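Local coordinates for protein probable hydrolase (Pseudomonas aeruginosa, PDB 7AL6) that is of unknown function but has the alpha/beta hydrolase fold and is probably a hydrolase, possibly a lipolytic enzyme, at residues S74-D79 with L207-R212; L231-Q236 with A247-L252. One frame throughout, in Å; residues are numbered along the deposited sequence.

Interaction 1: S74-D79 with L207-R212; sequences SYLLWD and LPSPLR
The indole of Trp-78 meets Leu-211 at its edge. The benzo carbon CH2 of Trp-78 lies 3.9 Å from the carbonyl O of Leu-211, with that oxygen near the ring plane. Over one face of the same indole sits Leu-76 CB, 3.7 Å above the plane and offset toward the rim. The ring takes this place because Trp-78 CG stands between its own backbone N and carbonyl carbon (chi1 45°).

Leu-76 makes the apolar contact. Leu-76 CD2 comes up to the CD corner of the Pro-210 ring, 3.9 Å away. Leu-76 CD2 is also 4.0 Å from Ser-209 OG. Ser-209 OG accepts from Leu-211 N at 3.2 Å, which makes an ST turn.

Within 74-79, Leu-76 is the N-cap of helix 77-91. Asp-79 OD2 takes two donors, Ser-74 OG at 2.6 Å and Leu-76 N at 2.8 Å. They come from opposite faces of the carboxylate plane, Ser-74 on the syn side and Leu-76 on the anti side. This pair should hold the carboxylate's rotation and tie the turn to the helix start. Trp-78 and Pro-210 also pack on Pro-210 and Trp-78 of the second subunit, and Leu-211 packs on its own counterpart there.

The N-H of the N-cap residue Leu-76 is thus held by the carboxylate of Asp-79, three residues on, in the first turn of helix 77-91. The contact joins this core helix of the alpha/beta hydrolase fold to the region between strands 119-125 and 229-234. Alpha/beta hydrolases usually carry a cap there, and 207-212 probably belongs to it.

Interaction 2: L231-Q236 with A247-L252; sequences LVLAEQ and ALLETL
Leu-248 O is gripped twice by Thr-251, by its backbone N at 2.9 Å and its OG1 at 2.8 Å. The hydroxyl lies in the carbonyl plane, on a lone pair, with a C=O...donor angle of 137°. These bonds lie at the C-terminal end of helix 245-250. The helix belongs to the beta-alpha-beta crossover that joins the parallel strands 229-234 and 255-259 of the alpha/beta hydrolase sheet.

Across the contact, only apolar side chains meet. Leu-249 of the helix points at the strand and spreads its two methyls over Leu-231 and Leu-233, alternate residues on one face. All three leucines are buried. Leu-231 crosses Leu-249 at about a right angle, whereas Leu-233 and Leu-249 reach toward each other, tip to tip. The two strand leucines differ in chi1, 177° for Leu-231 and -61° for Leu-233, and each has a different methyl of Leu-249 as its nearest partner.

Leu-128 and Arg-256 also touch Leu-249. The neighbouring Ala-234 N donates to Asp-126 OD1, and Asp-126 is probably the acid of a Ser-His-Asp triad.

The methyls are close-packed: Leu-231 CD2 lies 3.6 Å from Leu-249 CD2. Leu-249 CD1 meets both methyls of Leu-233, CD1 at 3.6 Å and CD2 at 3.9 Å.

How the interactions relate
The two interactions come in series along the chain. Interaction 1 closes at 207-212 before interaction 2 opens at 231-236. Their centres lie 25 Å apart and their nearest atoms about 14 Å apart, so they do not touch. Helix 215-223 lies between them in sequence. It follows 207-212, and its residues Leu-219, Val-222 and Arg-223 pack against 247-252. Interaction 1 lies at the start of helix 77-91 and also faces the second subunit. Interaction 2 is buried beside the last strands of the main sheet, and no other chain of the assembly touches it. One contact thus joins a core helix to what is probably the cap region, the other helix to sheet within the core.

Interaction 1: S74-D79 with L207-R212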
loop_
_atom_site.group_PDB
_atom_site.type_symbol
_atom_site.label_atom_id
_atom_site.label_comp_id
_atom_site.label_asym_id
_atom_site.label_seq_id
_atom_site.Cartn_x
_atom_site.Cartn_y
_atom_site.Cartn_z
ATOM N N SER A 74 12.001 -4.753 -2.678
ATOM C CA SER A 74 12.914 -5.763 -3.247
ATOM C C SER A 74 12.865 -7.102 -2.500
ATOM O O SER A 74 12.386 -7.137 -1.407
ATOM C CB SER A 74 14.274 -5.167 -3.248
ATOM O OG SER A 74 14.735 -4.959 -1.938
ATOM N N TYR A 75 13.349 -8.173 -3.107
ATOM C CA TYR A 75 13.438 -9.507 -2.473
ATOM C C TYR A 75 14.917 -9.912 -2.429
ATOM O O TYR A 75 15.276 -10.913 -2.971
ATOM C CB TYR A 75 12.585 -10.555 -3.181
ATOM C CG TYR A 75 11.093 -10.474 -2.981
ATOM C CD1 TYR A 75 10.308 -9.685 -3.797
ATOM C CD2 TYR A 75 10.450 -11.252 -2.044
ATOM C CE1 TYR A 75 8.935 -9.631 -3.660
ATOM C CE2 TYR A 75 9.078 -11.207 -1.888
ATOM C CZ TYR A 75 8.317 -10.396 -2.700
ATOM O OH TYR A 75 6.981 -10.336 -2.558
ATOM N N LEU A 76 15.747 -9.087 -1.808
ATOM C CA LEU A 76 17.195 -9.354 -1.636
ATOM C C LEU A 76 17.407 -10.166 -0.360
ATOM O O LEU A 76 16.541 -10.168 0.489
ATOM C CB LEU A 76 17.970 -8.044 -1.655
ATOM C CG LEU A 76 17.687 -7.179 -2.873
ATOM C CD1 LEU A 76 18.534 -5.937 -2.877
ATOM C CD2 LEU A 76 17.861 -7.957 -4.148
ATOM N N LEU A 77 18.549 -10.827 -0.232
ATOM C CA LEU A 77 18.827 -11.758 0.880
ATOM C C LEU A 77 18.731 -11.034 2.224
ATOM O O LEU A 77 18.167 -11.605 3.106
ATOM C CB LEU A 77 20.201 -12.395 0.676
ATOM C CG LEU A 77 20.315 -13.372 -0.485
ATOM C CD1 LEU A 77 21.754 -13.769 -0.714
ATOM C CD2 LEU A 77 19.469 -14.599 -0.262
ATOM N N TRP A 78 19.242 -9.818 2.348
ATOM C CA TRP A 78 19.204 -9.031 3.605
ATOM C C TRP A 78 17.777 -8.558 3.921
ATOM O O TRP A 78 17.556 -8.192 5.039
ATOM C CB TRP A 78 20.234 -7.901 3.614
ATOM C CG TRP A 78 20.286 -7.109 2.360
ATOM C CD1 TRP A 78 19.553 -6.016 2.060
ATOM C CD2 TRP A 78 21.108 -7.372 1.224
ATOM N NE1 TRP A 78 19.871 -5.575 0.817
ATOM C CE2 TRP A 78 20.811 -6.393 0.275
ATOM C CE3 TRP A 78 22.044 -8.347 0.907
ATOM C CZ2 TRP A 78 21.439 -6.344 -0.957
ATOM C CZ3 TRP A 78 22.648 -8.317 -0.320
ATOM C CH2 TRP A 78 22.352 -7.325 -1.237
ATOM N N ASP A 79 16.901 -8.456 2.931
ATOM C CA ASP A 79 15.470 -8.124 3.125
ATOM C C ASP A 79 14.834 -9.271 3.920
ATOM O O ASP A 79 14.171 -8.995 4.890
ATOM C CB ASP A 79 14.754 -7.855 1.800
ATOM C CG ASP A 79 15.282 -6.680 1.003
ATOM O OD1 ASP A 79 15.606 -5.697 1.602
ATOM O OD2 ASP A 79 15.339 -6.783 -0.184
ATOM N N LEU A 207 13.674 -11.445 -10.508
ATOM C CA LEU A 207 14.579 -10.382 -10.888
ATOM C C LEU A 207 15.996 -10.751 -10.459
ATOM O O LEU A 207 16.188 -11.436 -9.453
ATOM C CB LEU A 207 14.187 -9.076 -10.233
ATOM C CG LEU A 207 12.886 -8.433 -10.735
ATOM C CD1 LEU A 207 12.438 -7.367 -9.723
ATOM C CD2 LEU A 207 13.056 -7.819 -12.116
ATOM N N PRO A 208 17.001 -10.327 -11.208
ATOM C CA PRO A 208 18.382 -10.500 -10.733
ATOM C C PRO A 208 18.745 -9.407 -9.746
ATOM O O PRO A 208 18.210 -8.305 -9.792
ATOM C CB PRO A 208 19.215 -10.405 -12.015
ATOM C CG PRO A 208 18.429 -9.527 -12.927
ATOM C CD PRO A 208 16.938 -9.743 -12.552
ATOM N N SER A 209 19.659 -9.727 -8.836
ATOM C CA SER A 209 20.062 -8.745 -7.850
ATOM C C SER A 209 20.749 -7.567 -8.534
ATOM O O SER A 209 21.466 -7.745 -9.529
ATOM C CB SER A 209 20.996 -9.366 -6.808
ATOM O OG SER A 209 21.393 -8.350 -5.893
ATOM N N PRO A 210 20.533 -6.342 -8.058
ATOM C CA PRO A 210 21.301 -5.232 -8.609
ATOM C C PRO A 210 22.751 -5.202 -8.134
ATOM O O PRO A 210 23.562 -4.467 -8.714
ATOM C CB PRO A 210 20.546 -4.006 -8.102
ATOM C CG PRO A 210 19.912 -4.479 -6.818
ATOM C CD PRO A 210 19.595 -5.910 -6.996
ATOM N N LEU A 211 23.037 -5.802 -6.995
ATOM C CA LEU A 211 24.406 -5.837 -6.447
ATOM C C LEU A 211 24.629 -7.187 -5.790
ATOM O O LEU A 211 24.180 -7.357 -4.682
ATOM C CB LEU A 211 24.597 -4.715 -5.435
ATOM C CG LEU A 211 26.005 -4.599 -4.868
ATOM C CD1 LEU A 211 27.013 -4.307 -5.958
ATOM C CD2 LEU A 211 26.069 -3.543 -3.803
ATOM N N ARG A 212 25.343 -8.094 -6.431
ATOM C CA ARG A 212 25.658 -9.406 -5.851
ATOM C C ARG A 212 26.736 -9.237 -4.781
ATOM O O ARG A 212 27.485 -8.292 -4.845
ATOM C CB ARG A 212 26.090 -10.359 -6.959
ATOM C CG ARG A 212 25.346 -11.676 -6.918
ATOM C CD ARG A 212 24.624 -12.055 -8.176
ATOM N NE ARG A 212 25.489 -12.866 -8.991
ATOM C CZ ARG A 212 25.135 -13.960 -9.637
ATOM N NH1 ARG A 212 26.032 -14.602 -10.352
ATOM N NH2 ARG A 212 23.906 -14.418 -9.577
#

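Interaction 2: L231-Q236 with A247-L252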
loop_
_atom_site.group_PDB
_atom_site.type_symbol
_atom_site.label_atom_id
_atom_site.label_comp_id
_atom_site.label_asym_id
_atom_site.label_seq_id
_atom_site.Cartn_x
_atom_site.Cartn_y
_atom_site.Cartn_z
ATOM N N LEU A 231 25.855 -28.486 9.876
ATOM C CA LEU A 231 25.574 -28.497 8.451
ATOM C C LEU A 231 25.323 -29.908 7.909
ATOM O O LEU A 231 26.169 -30.813 8.040
ATOM C CB LEU A 231 26.711 -27.840 7.688
ATOM C CG LEU A 231 26.600 -27.848 6.167
ATOM C CD1 LEU A 231 25.397 -27.081 5.602
ATOM C CD2 LEU A 231 27.884 -27.280 5.645
ATOM N N VAL A 232 24.183 -30.076 7.234
ATOM C CA VAL A 232 23.840 -31.334 6.564
ATOM C C VAL A 232 24.081 -31.171 5.078
ATOM O O VAL A 232 23.664 -30.174 4.465
ATOM C CB VAL A 232 22.397 -31.755 6.848
ATOM C CG1 VAL A 232 21.953 -32.841 5.841
ATOM C CG2 VAL A 232 22.297 -32.248 8.287
ATOM N N LEU A 233 24.761 -32.156 4.497
ATOM C CA LEU A 233 25.198 -32.137 3.107
ATOM C C LEU A 233 24.591 -33.345 2.422
ATOM O O LEU A 233 24.841 -34.472 2.848
ATOM C CB LEU A 233 26.723 -32.198 3.017
ATOM C CG LEU A 233 27.349 -30.989 3.710
ATOM C CD1 LEU A 233 28.771 -31.262 4.085
ATOM C CD2 LEU A 233 27.234 -29.797 2.770
ATOM N N ALA A 234 23.736 -33.087 1.445
ATOM C CA ALA A 234 23.026 -34.117 0.673
ATOM C C ALA A 234 24.021 -34.727 -0.317
ATOM O O ALA A 234 24.585 -33.964 -1.060
ATOM C CB ALA A 234 21.848 -33.525 -0.039
ATOM N N GLU A 235 24.081 -36.045 -0.430
ATOM C CA GLU A 235 25.145 -36.616 -1.405
ATOM C C GLU A 235 25.020 -36.147 -2.930
ATOM O O GLU A 235 25.903 -35.875 -3.782
ATOM C CB GLU A 235 24.870 -38.113 -1.513
ATOM C CG GLU A 235 25.862 -38.837 -2.403
ATOM C CD GLU A 235 25.803 -40.354 -2.357
ATOM O OE1 GLU A 235 26.500 -40.993 -3.167
ATOM O OE2 GLU A 235 25.074 -40.896 -1.514
ATOM N N GLN A 236 23.762 -35.992 -3.304
ATOM C CA GLN A 236 23.294 -35.546 -4.631
ATOM C C GLN A 236 22.815 -34.089 -4.625
ATOM O O GLN A 236 22.183 -33.707 -5.592
ATOM C CB GLN A 236 22.251 -36.528 -5.134
ATOM C CG GLN A 236 22.898 -37.747 -5.749
ATOM C CD GLN A 236 21.874 -38.712 -6.269
ATOM O OE1 GLN A 236 21.318 -39.498 -5.523
ATOM N NE2 GLN A 236 21.614 -38.646 -7.561
ATOM N N ALA A 247 36.510 -27.929 -0.133
ATOM C CA ALA A 247 37.708 -27.327 0.446
ATOM C C ALA A 247 37.365 -26.147 1.349
ATOM O O ALA A 247 38.020 -25.924 2.371
ATOM C CB ALA A 247 38.656 -26.869 -0.661
ATOM N N LEU A 248 36.351 -25.362 0.993
ATOM C CA LEU A 248 35.934 -24.312 1.915
ATOM C C LEU A 248 35.464 -24.914 3.234
ATOM O O LEU A 248 35.891 -24.481 4.317
ATOM C CB LEU A 248 34.832 -23.461 1.299
ATOM C CG LEU A 248 34.221 -22.463 2.273
ATOM C CD1 LEU A 248 35.248 -21.449 2.782
ATOM C CD2 LEU A 248 32.989 -21.800 1.565
ATOM N N LEU A 249 34.616 -25.933 3.169
ATOM C CA LEU A 249 33.985 -26.534 4.369
ATOM C C LEU A 249 35.072 -27.013 5.320
ATOM O O LEU A 249 34.904 -26.851 6.505
ATOM C CB LEU A 249 33.046 -27.673 3.984
ATOM C CG LEU A 249 31.743 -27.274 3.299
ATOM C CD1 LEU A 249 30.870 -28.479 3.083
ATOM C CD2 LEU A 249 30.981 -26.228 4.071
ATOM N N GLU A 250 36.190 -27.502 4.793
ATOM C CA GLU A 250 37.349 -28.022 5.561
ATOM C C GLU A 250 38.009 -26.899 6.386
ATOM O O GLU A 250 38.632 -27.230 7.367
ATOM C CB GLU A 250 38.265 -28.817 4.619
ATOM C CG GLU A 250 37.595 -30.091 4.107
ATOM C CD GLU A 250 38.245 -30.913 2.998
ATOM O OE1 GLU A 250 39.237 -30.472 2.387
ATOM O OE2 GLU A 250 37.743 -32.004 2.741
ATOM N N THR A 251 37.887 -25.626 6.010
ATOM C CA THR A 251 38.422 -24.460 6.751
ATOM C C THR A 251 37.389 -23.860 7.718
ATOM O O THR A 251 37.657 -22.796 8.215
ATOM C CB THR A 251 38.928 -23.366 5.803
ATOM O OG1 THR A 251 37.850 -22.672 5.192
ATOM C CG2 THR A 251 39.805 -23.911 4.709
ATOM N N LEU A 252 36.243 -24.488 7.962
ATOM C CA LEU A 252 35.217 -23.887 8.793
ATOM C C LEU A 252 34.953 -24.773 9.993
ATOM O O LEU A 252 34.992 -25.995 9.890
ATOM C CB LEU A 252 33.888 -23.679 8.041
ATOM C CG LEU A 252 33.920 -22.835 6.782
ATOM C CD1 LEU A 252 32.550 -22.844 6.080
ATOM C CD2 LEU A 252 34.371 -21.422 7.095
#